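Cytochrome P450 (Picrophilus torridus, PDB 2RFB) is a heme-dependent cytochrome P450 that probably acts as a monooxygenase, inserting one atom of molecular oxygen into a substrate, and holds its heme iron through a cysteine thiolate. Local coordinates at residues A[26-31]-A[290-295]; A[83-88]-A[99-104]; A[150-155]-A[173-178]. All coordinates share one frame; numbering follows the deposited sequence.

Contact 1: residues A[26-31]-A[290-295]; sequences MNDKIF and IGIHMC. With HEM (protoporphyrin IX containing Fe), chain G.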
loop_
_atom_site.group_PDB
_atom_site.type_symbol
_atom_site.label_atom_id
_atom_site.label_comp_id
_atom_site.label_asym_id
_atom_site.label_seq_id
_atom_site.Cartn_x
_atom_site.Cartn_y
_atom_site.Cartn_z
ATOM N N MET A 26 8.592 0.899 -15.920
ATOM C CA MET A 26 9.774 1.783 -16.056
ATOM C C MET A 26 9.614 2.771 -17.226
ATOM O O MET A 26 10.384 3.734 -17.354
ATOM C CB MET A 26 11.046 0.958 -16.300
ATOM C CG MET A 26 11.568 0.158 -15.106
ATOM S SD MET A 26 12.274 1.236 -13.822
ATOM C CE MET A 26 13.648 2.025 -14.578
ATOM N N ASN A 27 8.640 2.522 -18.111
ATOM C CA ASN A 27 8.466 3.411 -19.289
ATOM C C ASN A 27 7.173 4.264 -19.114
ATOM O O ASN A 27 6.185 4.146 -19.854
ATOM C CB ASN A 27 8.568 2.631 -20.618
ATOM C CG ASN A 27 10.008 2.164 -20.938
ATOM O OD1 ASN A 27 10.799 2.878 -21.556
ATOM N ND2 ASN A 27 10.323 0.945 -20.565
ATOM N N ASP A 28 7.228 5.107 -18.087
ATOM C CA ASP A 28 6.192 6.087 -17.753
ATOM C C ASP A 28 5.764 7.013 -18.904
ATOM O O ASP A 28 4.593 7.322 -18.989
ATOM C CB ASP A 28 6.645 6.906 -16.548
ATOM C CG ASP A 28 7.979 7.544 -16.781
ATOM O OD1 ASP A 28 9.010 6.884 -16.633
ATOM O OD2 ASP A 28 8.018 8.725 -17.178
ATOM N N LYS A 29 6.693 7.458 -19.755
ATOM C CA LYS A 29 6.373 8.224 -20.968
ATOM C C LYS A 29 5.701 7.458 -22.106
ATOM O O LYS A 29 5.072 8.075 -22.983
ATOM C CB LYS A 29 7.631 8.899 -21.575
ATOM C CG LYS A 29 8.320 9.911 -20.625
ATOM C CD LYS A 29 9.601 10.460 -21.208
ATOM C CE LYS A 29 10.204 11.497 -20.249
ATOM N NZ LYS A 29 11.168 12.431 -20.935
ATOM N N ILE A 30 5.891 6.149 -22.147
ATOM C CA ILE A 30 5.202 5.334 -23.133
ATOM C C ILE A 30 3.861 4.891 -22.529
ATOM O O ILE A 30 2.788 4.970 -23.201
ATOM C CB ILE A 30 6.062 4.129 -23.622
ATOM C CG1 ILE A 30 7.350 4.621 -24.302
ATOM C CG2 ILE A 30 5.263 3.264 -24.600
ATOM C CD1 ILE A 30 8.367 3.537 -24.665
ATOM N N PHE A 31 3.910 4.458 -21.259
ATOM C CA PHE A 31 2.693 4.007 -20.572
ATOM C C PHE A 31 2.338 4.975 -19.486
ATOM O O PHE A 31 2.945 5.007 -18.421
ATOM C CB PHE A 31 2.819 2.569 -20.068
ATOM C CG PHE A 31 3.278 1.608 -21.122
ATOM C CD1 PHE A 31 4.625 1.273 -21.242
ATOM C CD2 PHE A 31 2.358 1.047 -22.024
ATOM C CE1 PHE A 31 5.057 0.384 -22.291
ATOM C CE2 PHE A 31 2.760 0.191 -23.028
ATOM C CZ PHE A 31 4.131 -0.159 -23.158
ATOM N N ILE A 290 7.606 -0.057 -9.571
ATOM C CA ILE A 290 8.955 0.395 -9.869
ATOM C C ILE A 290 8.883 1.584 -10.844
ATOM O O ILE A 290 7.869 1.781 -11.522
ATOM C CB ILE A 290 9.838 -0.762 -10.422
ATOM C CG1 ILE A 290 11.317 -0.336 -10.473
ATOM C CG2 ILE A 290 9.350 -1.239 -11.788
ATOM C CD1 ILE A 290 12.228 -1.383 -11.075
ATOM N N GLY A 291 9.941 2.376 -10.920
ATOM C CA GLY A 291 9.869 3.606 -11.672
ATOM C C GLY A 291 9.403 4.800 -10.829
ATOM O O GLY A 291 9.578 4.838 -9.609
ATOM N N ILE A 292 8.831 5.792 -11.503
ATOM C CA ILE A 292 8.614 7.087 -10.923
ATOM C C ILE A 292 7.440 7.007 -9.978
ATOM O O ILE A 292 7.305 7.862 -9.121
ATOM C CB ILE A 292 8.393 8.170 -12.002
ATOM C CG1 ILE A 292 7.091 7.882 -12.799
ATOM C CG2 ILE A 292 9.663 8.330 -12.880
ATOM C CD1 ILE A 292 6.570 9.089 -13.596
ATOM N N HIS A 293 6.613 5.966 -10.114
ATOM C CA HIS A 293 5.484 5.798 -9.192
ATOM C C HIS A 293 5.790 4.764 -8.112
ATOM O O HIS A 293 4.896 4.408 -7.336
ATOM C CB HIS A 293 4.196 5.397 -9.923
ATOM C CG HIS A 293 3.611 6.492 -10.752
ATOM N ND1 HIS A 293 2.911 7.540 -10.197
ATOM C CD2 HIS A 293 3.637 6.717 -12.095
ATOM C CE1 HIS A 293 2.533 8.368 -11.168
ATOM N NE2 HIS A 293 2.934 7.873 -12.324
ATOM N N MET A 294 7.036 4.270 -8.057
ATOM C CA MET A 294 7.370 3.339 -6.992
ATOM C C MET A 294 6.802 3.867 -5.648
ATOM O O MET A 294 6.994 5.040 -5.303
ATOM C CB MET A 294 8.899 3.146 -6.883
ATOM C CG MET A 294 9.168 1.820 -6.195
ATOM S SD MET A 294 10.822 1.174 -6.292
ATOM C CE MET A 294 11.834 2.357 -5.364
ATOM N N CYS A 295 6.134 2.992 -4.907
ATOM C CA CYS A 295 5.437 3.313 -3.627
ATOM C C CYS A 295 6.161 4.336 -2.760
ATOM O O CYS A 295 7.260 4.074 -2.281
ATOM C CB CYS A 295 5.221 2.054 -2.763
ATOM S SG CYS A 295 4.320 2.332 -1.188
HETATM C CHA HEM G . 2.144 3.792 -4.849
HETATM C CHB HEM G . 1.944 -0.902 -3.359
HETATM C CHC HEM G . 1.952 0.792 1.296
HETATM C CHD HEM G . 1.430 5.422 -0.161
HETATM C C1A HEM G . 2.129 2.387 -4.828
HETATM C C2A HEM G . 2.245 1.531 -5.986
HETATM C C3A HEM G . 2.186 0.236 -5.537
HETATM C C4A HEM G . 2.063 0.292 -4.126
HETATM C CMA HEM G . 2.243 -1.189 -6.291
HETATM C CAA HEM G . 2.406 2.046 -7.458
HETATM C CBA HEM G . 1.044 2.239 -8.172
HETATM C CGA HEM G . 1.406 2.607 -9.585
HETATM O O1A HEM G . 2.607 2.448 -10.014
HETATM O O2A HEM G . 0.482 3.058 -10.291
HETATM C C1B HEM G . 1.956 -0.856 -1.951
HETATM C C2B HEM G . 2.118 -1.965 -1.042
HETATM C C3B HEM G . 2.100 -1.403 0.212
HETATM C C4B HEM G . 1.944 -0.003 0.101
HETATM C CMB HEM G . 2.272 -3.468 -1.550
HETATM C CAB HEM G . 2.182 -1.886 1.743
HETATM C CBB HEM G . 2.745 -3.129 2.158
HETATM C C1C HEM G . 1.903 2.226 1.419
HETATM C C2C HEM G . 1.959 3.155 2.571
HETATM C C3C HEM G . 1.795 4.412 2.090
HETATM C C4C HEM G . 1.608 4.333 0.696
HETATM C CMC HEM G . 2.159 2.899 4.134
HETATM C CAC HEM G . 1.825 5.768 2.901
HETATM C CBC HEM G . 0.830 6.671 2.830
HETATM C C1D HEM G . 1.589 5.391 -1.586
HETATM C C2D HEM G . 1.538 6.535 -2.466
HETATM C C3D HEM G . 1.736 5.973 -3.886
HETATM C C4D HEM G . 1.918 4.588 -3.718
HETATM C CMD HEM G . 1.279 8.034 -2.110
HETATM C CAD HEM G . 1.781 6.651 -5.298
HETATM C CBD HEM G . 3.218 7.172 -5.517
HETATM C CGD HEM G . 3.327 7.853 -6.844
HETATM O O1D HEM G . 2.394 7.663 -7.689
HETATM O O2D HEM G . 4.334 8.590 -7.065
HETATM N NA HEM G . 2.035 1.591 -3.681
HETATM N NB HEM G . 1.878 0.360 -1.208
HETATM N NC HEM G . 1.698 3.029 0.296
HETATM N ND HEM G . 1.816 4.236 -2.372
HETATM FE FE HEM G . 2.055 2.390 -1.721
#

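Contact 2: residues A[83-88]-A[99-104]; sequences NDLIKN and AVRLPV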
loop_
_atom_site.group_PDB
_atom_site.type_symbol
_atom_site.label_atom_id
_atom_site.label_comp_id
_atom_site.label_asym_id
_atom_site.label_seq_id
_atom_site.Cartn_x
_atom_site.Cartn_y
_atom_site.Cartn_z
ATOM N N ASN A 83 2.274 -2.231 20.364
ATOM C CA ASN A 83 2.218 -2.951 21.609
ATOM C C ASN A 83 0.890 -2.752 22.287
ATOM O O ASN A 83 0.316 -3.711 22.790
ATOM C CB ASN A 83 3.392 -2.614 22.526
ATOM C CG ASN A 83 3.321 -3.356 23.854
ATOM O OD1 ASN A 83 3.209 -2.738 24.902
ATOM N ND2 ASN A 83 3.325 -4.688 23.802
ATOM N N ASP A 84 0.383 -1.525 22.284
ATOM C CA ASP A 84 -0.936 -1.218 22.866
ATOM C C ASP A 84 -2.063 -2.110 22.301
ATOM O O ASP A 84 -2.910 -2.593 23.057
ATOM C CB ASP A 84 -1.301 0.244 22.609
ATOM C CG ASP A 84 -0.731 1.196 23.634
ATOM O OD1 ASP A 84 -0.967 2.413 23.459
ATOM O OD2 ASP A 84 -0.068 0.761 24.612
ATOM N N LEU A 85 -2.051 -2.332 20.981
ATOM C CA LEU A 85 -3.090 -3.089 20.288
ATOM C C LEU A 85 -2.951 -4.599 20.318
ATOM O O LEU A 85 -3.950 -5.307 20.175
ATOM C CB LEU A 85 -3.086 -2.717 18.820
ATOM C CG LEU A 85 -3.398 -1.289 18.456
ATOM C CD1 LEU A 85 -3.020 -1.203 17.000
ATOM C CD2 LEU A 85 -4.910 -0.967 18.759
ATOM N N ILE A 86 -1.714 -5.087 20.399
ATOM C CA ILE A 86 -1.435 -6.528 20.456
ATOM C C ILE A 86 -1.649 -7.089 21.881
ATOM O O ILE A 86 -1.870 -8.298 22.040
ATOM C CB ILE A 86 0.035 -6.796 19.980
ATOM C CG1 ILE A 86 0.239 -8.228 19.471
ATOM C CG2 ILE A 86 1.083 -6.484 21.116
ATOM C CD1 ILE A 86 -0.395 -8.583 18.194
ATOM N N LYS A 87 -1.590 -6.210 22.900
ATOM C CA LYS A 87 -1.602 -6.578 24.335
ATOM C C LYS A 87 -2.630 -7.621 24.701
ATOM O O LYS A 87 -2.398 -8.467 25.563
ATOM C CB LYS A 87 -1.937 -5.352 25.195
ATOM C CG LYS A 87 -0.824 -4.767 26.012
ATOM C CD LYS A 87 -1.395 -3.591 26.806
ATOM C CE LYS A 87 -0.351 -2.920 27.679
ATOM N NZ LYS A 87 -0.991 -2.228 28.853
ATOM N N ASN A 88 -3.778 -7.516 24.052
ATOM C CA ASN A 88 -5.005 -8.109 24.540
ATOM C C ASN A 88 -5.855 -8.413 23.335
ATOM O O ASN A 88 -7.002 -7.963 23.227
ATOM C CB ASN A 88 -5.736 -7.088 25.397
ATOM C CG ASN A 88 -5.775 -5.702 24.744
ATOM O OD1 ASN A 88 -5.282 -5.494 23.602
ATOM N ND2 ASN A 88 -6.336 -4.727 25.481
ATOM N N ALA A 99 -4.662 -5.387 12.736
ATOM C CA ALA A 99 -4.093 -5.052 11.431
ATOM C C ALA A 99 -4.696 -3.787 10.743
ATOM O O ALA A 99 -3.970 -3.068 10.078
ATOM C CB ALA A 99 -4.088 -6.302 10.503
ATOM N N VAL A 100 -5.990 -3.507 10.918
ATOM C CA VAL A 100 -6.601 -2.247 10.428
ATOM C C VAL A 100 -6.229 -1.056 11.317
ATOM O O VAL A 100 -6.111 0.064 10.846
ATOM C CB VAL A 100 -8.165 -2.358 10.364
ATOM C CG1 VAL A 100 -8.920 -0.966 10.529
ATOM C CG2 VAL A 100 -8.615 -3.076 9.123
ATOM N N ARG A 101 -6.075 -1.271 12.613
ATOM C CA ARG A 101 -5.970 -0.120 13.514
ATOM C C ARG A 101 -4.570 0.478 13.541
ATOM O O ARG A 101 -4.377 1.682 13.872
ATOM C CB ARG A 101 -6.413 -0.482 14.940
ATOM C CG ARG A 101 -7.867 -0.956 15.073
ATOM C CD ARG A 101 -8.499 -0.403 16.370
ATOM N NE ARG A 101 -8.752 -1.406 17.398
ATOM C CZ ARG A 101 -8.743 -1.182 18.725
ATOM N NH1 ARG A 101 -8.455 0.016 19.235
ATOM N NH2 ARG A 101 -9.000 -2.183 19.551
ATOM N N LEU A 102 -3.599 -0.369 13.241
ATOM C CA LEU A 102 -2.208 -0.002 13.363
ATOM C C LEU A 102 -1.871 1.072 12.328
ATOM O O LEU A 102 -1.492 2.166 12.702
ATOM C CB LEU A 102 -1.284 -1.239 13.270
ATOM C CG LEU A 102 0.224 -0.949 13.146
ATOM C CD1 LEU A 102 0.846 -0.592 14.489
ATOM C CD2 LEU A 102 0.966 -2.129 12.544
ATOM N N PRO A 103 -2.019 0.778 11.030
ATOM C CA PRO A 103 -1.693 1.753 9.964
ATOM C C PRO A 103 -2.511 3.045 10.063
ATOM O O PRO A 103 -1.998 4.120 9.764
ATOM C CB PRO A 103 -2.032 0.990 8.683
ATOM C CG PRO A 103 -3.105 -0.038 9.147
ATOM C CD PRO A 103 -2.481 -0.497 10.451
ATOM N N VAL A 104 -3.747 2.976 10.547
ATOM C CA VAL A 104 -4.518 4.192 10.690
ATOM C C VAL A 104 -4.048 5.088 11.828
ATOM O O VAL A 104 -4.206 6.289 11.754
ATOM C CB VAL A 104 -6.083 3.928 10.717
ATOM C CG1 VAL A 104 -6.550 3.313 11.998
ATOM C CG2 VAL A 104 -6.838 5.223 10.467
#

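Contact 3: residues A[150-155]-A[173-178]; sequences EIFKSD and LTMDEK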
loop_
_atom_site.group_PDB
_atom_site.type_symbol
_atom_site.label_atom_id
_atom_site.label_comp_id
_atom_site.label_asym_id
_atom_site.label_seq_id
_atom_site.Cartn_x
_atom_site.Cartn_y
_atom_site.Cartn_z
ATOM N N GLU A 150 -9.694 23.537 9.605
ATOM C CA GLU A 150 -9.175 24.144 10.825
ATOM C C GLU A 150 -7.709 23.741 11.055
ATOM O O GLU A 150 -6.887 24.568 11.386
ATOM C CB GLU A 150 -10.072 23.802 12.023
ATOM C CG GLU A 150 -11.046 24.930 12.534
ATOM C CD GLU A 150 -11.367 26.059 11.521
ATOM O OE1 GLU A 150 -11.721 25.772 10.344
ATOM O OE2 GLU A 150 -11.300 27.255 11.927
ATOM N N ILE A 151 -7.374 22.485 10.819
ATOM C CA ILE A 151 -6.031 22.018 11.083
ATOM C C ILE A 151 -5.042 22.679 10.143
ATOM O O ILE A 151 -4.016 23.209 10.587
ATOM C CB ILE A 151 -5.940 20.517 10.945
ATOM C CG1 ILE A 151 -6.821 19.867 12.012
ATOM C CG2 ILE A 151 -4.493 20.078 11.069
ATOM C CD1 ILE A 151 -7.392 18.542 11.587
ATOM N N PHE A 152 -5.373 22.684 8.856
ATOM C CA PHE A 152 -4.556 23.365 7.861
ATOM C C PHE A 152 -4.135 24.776 8.265
ATOM O O PHE A 152 -3.098 25.269 7.815
ATOM C CB PHE A 152 -5.249 23.387 6.501
ATOM C CG PHE A 152 -4.954 22.185 5.663
ATOM C CD1 PHE A 152 -5.947 21.272 5.356
ATOM C CD2 PHE A 152 -3.669 21.949 5.198
ATOM C CE1 PHE A 152 -5.662 20.170 4.605
ATOM C CE2 PHE A 152 -3.384 20.832 4.442
ATOM C CZ PHE A 152 -4.377 19.947 4.151
ATOM N N LYS A 153 -4.923 25.427 9.116
ATOM C CA LYS A 153 -4.621 26.811 9.465
ATOM C C LYS A 153 -3.938 26.994 10.811
ATOM O O LYS A 153 -3.325 28.017 11.050
ATOM C CB LYS A 153 -5.829 27.729 9.245
ATOM C CG LYS A 153 -5.901 28.238 7.780
ATOM C CD LYS A 153 -6.820 29.467 7.617
ATOM C CE LYS A 153 -6.400 30.379 6.443
ATOM N NZ LYS A 153 -6.375 29.665 5.128
ATOM N N SER A 154 -3.987 25.980 11.664
ATOM C CA SER A 154 -3.094 25.926 12.821
ATOM C C SER A 154 -1.719 25.487 12.307
ATOM O O SER A 154 -1.379 25.778 11.148
ATOM C CB SER A 154 -3.633 24.946 13.864
ATOM O OG SER A 154 -3.540 23.613 13.393
ATOM N N ASP A 155 -0.938 24.770 13.126
ATOM C CA ASP A 155 0.344 24.182 12.653
ATOM C C ASP A 155 0.840 22.975 13.458
ATOM O O ASP A 155 0.596 22.887 14.670
ATOM C CB ASP A 155 1.451 25.253 12.622
ATOM C CG ASP A 155 1.452 26.136 13.867
ATOM O OD1 ASP A 155 1.953 27.286 13.789
ATOM O OD2 ASP A 155 0.945 25.680 14.916
ATOM N N LEU A 173 -0.705 25.343 -4.127
ATOM C CA LEU A 173 -1.629 24.214 -4.083
ATOM C C LEU A 173 -3.053 24.646 -3.748
ATOM O O LEU A 173 -3.297 25.406 -2.803
ATOM C CB LEU A 173 -1.168 23.123 -3.111
ATOM C CG LEU A 173 -0.693 21.818 -3.753
ATOM C CD1 LEU A 173 0.406 22.061 -4.757
ATOM C CD2 LEU A 173 -0.213 20.854 -2.692
ATOM N N THR A 174 -3.975 24.144 -4.555
ATOM C CA THR A 174 -5.409 24.204 -4.299
ATOM C C THR A 174 -5.804 23.458 -2.993
ATOM O O THR A 174 -5.077 22.589 -2.505
ATOM C CB THR A 174 -6.136 23.697 -5.586
ATOM O OG1 THR A 174 -6.640 24.819 -6.318
ATOM C CG2 THR A 174 -7.243 22.693 -5.323
ATOM N N MET A 175 -6.939 23.821 -2.418
ATOM C CA MET A 175 -7.417 23.175 -1.212
ATOM C C MET A 175 -7.994 21.802 -1.547
ATOM O O MET A 175 -7.941 20.905 -0.722
ATOM C CB MET A 175 -8.423 24.083 -0.484
ATOM C CG MET A 175 -8.963 23.583 0.868
ATOM S SD MET A 175 -7.791 22.764 2.001
ATOM C CE MET A 175 -7.062 24.189 2.808
ATOM N N ASP A 176 -8.503 21.621 -2.763
ATOM C CA ASP A 176 -8.936 20.308 -3.216
ATOM C C ASP A 176 -7.734 19.388 -3.447
ATOM O O ASP A 176 -7.835 18.153 -3.368
ATOM C CB ASP A 176 -9.803 20.385 -4.488
ATOM C CG ASP A 176 -10.339 19.000 -4.914
ATOM O OD1 ASP A 176 -11.053 18.340 -4.107
ATOM O OD2 ASP A 176 -10.030 18.550 -6.038
ATOM N N GLU A 177 -6.594 19.994 -3.744
ATOM C CA GLU A 177 -5.390 19.233 -3.973
ATOM C C GLU A 177 -4.795 18.824 -2.655
ATOM O O GLU A 177 -4.304 17.711 -2.521
ATOM C CB GLU A 177 -4.381 20.030 -4.787
ATOM C CG GLU A 177 -4.678 20.033 -6.267
ATOM C CD GLU A 177 -4.066 21.234 -7.001
ATOM O OE1 GLU A 177 -3.618 22.221 -6.337
ATOM O OE2 GLU A 177 -4.048 21.183 -8.250
ATOM N N LYS A 178 -4.869 19.711 -1.664
ATOM C CA LYS A 178 -4.370 19.368 -0.358
ATOM C C LYS A 178 -5.179 18.205 0.234
ATOM O O LYS A 178 -4.588 17.266 0.780
ATOM C CB LYS A 178 -4.351 20.595 0.568
ATOM C CG LYS A 178 -3.306 21.673 0.247
ATOM C CD LYS A 178 -3.718 23.045 0.850
ATOM C CE LYS A 178 -2.774 24.140 0.413
ATOM N NZ LYS A 178 -3.406 25.509 0.329
#

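Contact 1: residues A[26-31]-A[290-295]
Met26 and Asp28, at the end of helix 18-26 and just beyond it, pack on Ile290 and Ile292 of the cysteine-ligand loop, the signature heme-binding segment of cytochromes P450. Met26 SD reaches Ile290 CD1 at 3.8 Å because the methionine chain is bent at chi2 and chi3. Asp28 and Ile292 cross at about a right angle. Ile292 CD1 lies 3.7 Å from Asp28 CB and also touches the carboxylate carbon. Ile292 CG1 stands between its own backbone N and carbonyl carbon (chi1 64°), and this turns the branch to Asp28. Between these two pairs the backbones come close, with Met26 CA 4.7 Å from Gly291 CA. Gly291 begins a type I turn, closed by Met294 N to Gly291 O.

The loop's ties to the heme come from His293 and Cys295. His55 meets the His293 ring edge-to-face, and Arg59 NH1 and Arg238 NH1 are also hydrogen-bonded to the heme. His293 ND1 donates in its ring plane to propionate O1D over 2.6 Å, almost straight at 173°. Cys295 SG is the axial ligand, 2.3 Å from the heme iron.

Contact 2: residues A[83-88]-A[99-104]
Leu85 near the end of helix 75-86 packs against Arg101 and Leu102 at the start of helix 101-111. The contact belongs to the helical core of the P450 fold, where the long helix 175-206 is probably the one named helix I. Leu102 also touches Ile197 of that helix and Glu304 of helix 298-315.

The apolar part is made by one branch of Leu85. Its CD1 sits 4.1 Å from Leu102 CB and 3.9 Å from Leu102 N, so it touches the helix backbone as well as the side chain. Arg101 CB lies 4.0 Å from the same methyl, Leu85 CD1. Tyr98 of helix 94-99 also touches Leu85.

The second branch meets a charged group. Arg101 is bent at chi2 and chi3, and this brings the guanidinium alongside Leu85 CD2. The guanidinium has its strongest polar partner in Glu97, which forms a salt bridge with NH2. That bond should help to fix the rotation of the flat group. Leu85 CD2 lies over one guanidinium face, displaced from its centre, and comes 3.7 Å from Arg101 NH1.

Contact 3: residues A[150-155]-A[173-178]
Met175 has its CG opposite the backbone N (chi1 -176°), and the chain then bends at chi2 and chi3. This folds the thioether back toward Phe152. Lys178 takes another course: its CG lies beside the backbone N, and the chain is extended beyond it.

The Phe152 ring is met by both side chains. Met175 CE is 4.0 Å from Phe152 CD1. Met175 SD is 4.6 Å from the ring centroid and 31° off the ring normal, an oblique Met-aromatic contact. The Phe152 and Met175 side chains run past one another, pointing opposite ways. Lys178 crosses the phenylalanine obliquely. Its CB makes the closest approach, 3.6 Å from Phe152 CZ, and its CD lies over one face of the ring.

In the P450 fold this joins the end of helix 136-153, probably helix G, to the first turn of helix 175-206, probably the long helix I. Short helix 159-164 lies between them in sequence. Its Ile160 and Leu163 also touch Phe152, which is buried.

Several polar bonds stay within a segment. Ser154 OG donates to Ile151 O over 2.9 Å, in the plane of that carbonyl, at one of its lone pairs. Thr174 is the N-cap of helix 175-206. Its N donates to Glu177 OE1 over 2.6 Å, one half of a capping box. Glu177 OE2 reaches outside, in a salt bridge to Arg171. Lys178 NZ turns its charge away from the ring and bonds Leu173 O over 3.1 Å, from 36° above the carbonyl plane.

Overall arrangement
Contact 1 joins parts of the chain 259 residues apart, and contacts 2 and 3 are both nested in the loop it closes. Contact 2 closes before contact 3 opens. Their centres are far apart: about 33 Å between contacts 1 and 2, and about 29 Å from contact 3 to each of the others. Contacts 1 and 2 lie on opposite sides of the chain's centre. Helix 175-206 links contacts 2 and 3: it starts in contact 3 and later passes residues of contact 2. Helix 298-315, which follows the cysteine loop of contact 1, also reaches contact 2. Of the three, contact 1 holds heme-binding residues, including the iron ligand; the other two join helices of the surrounding fold.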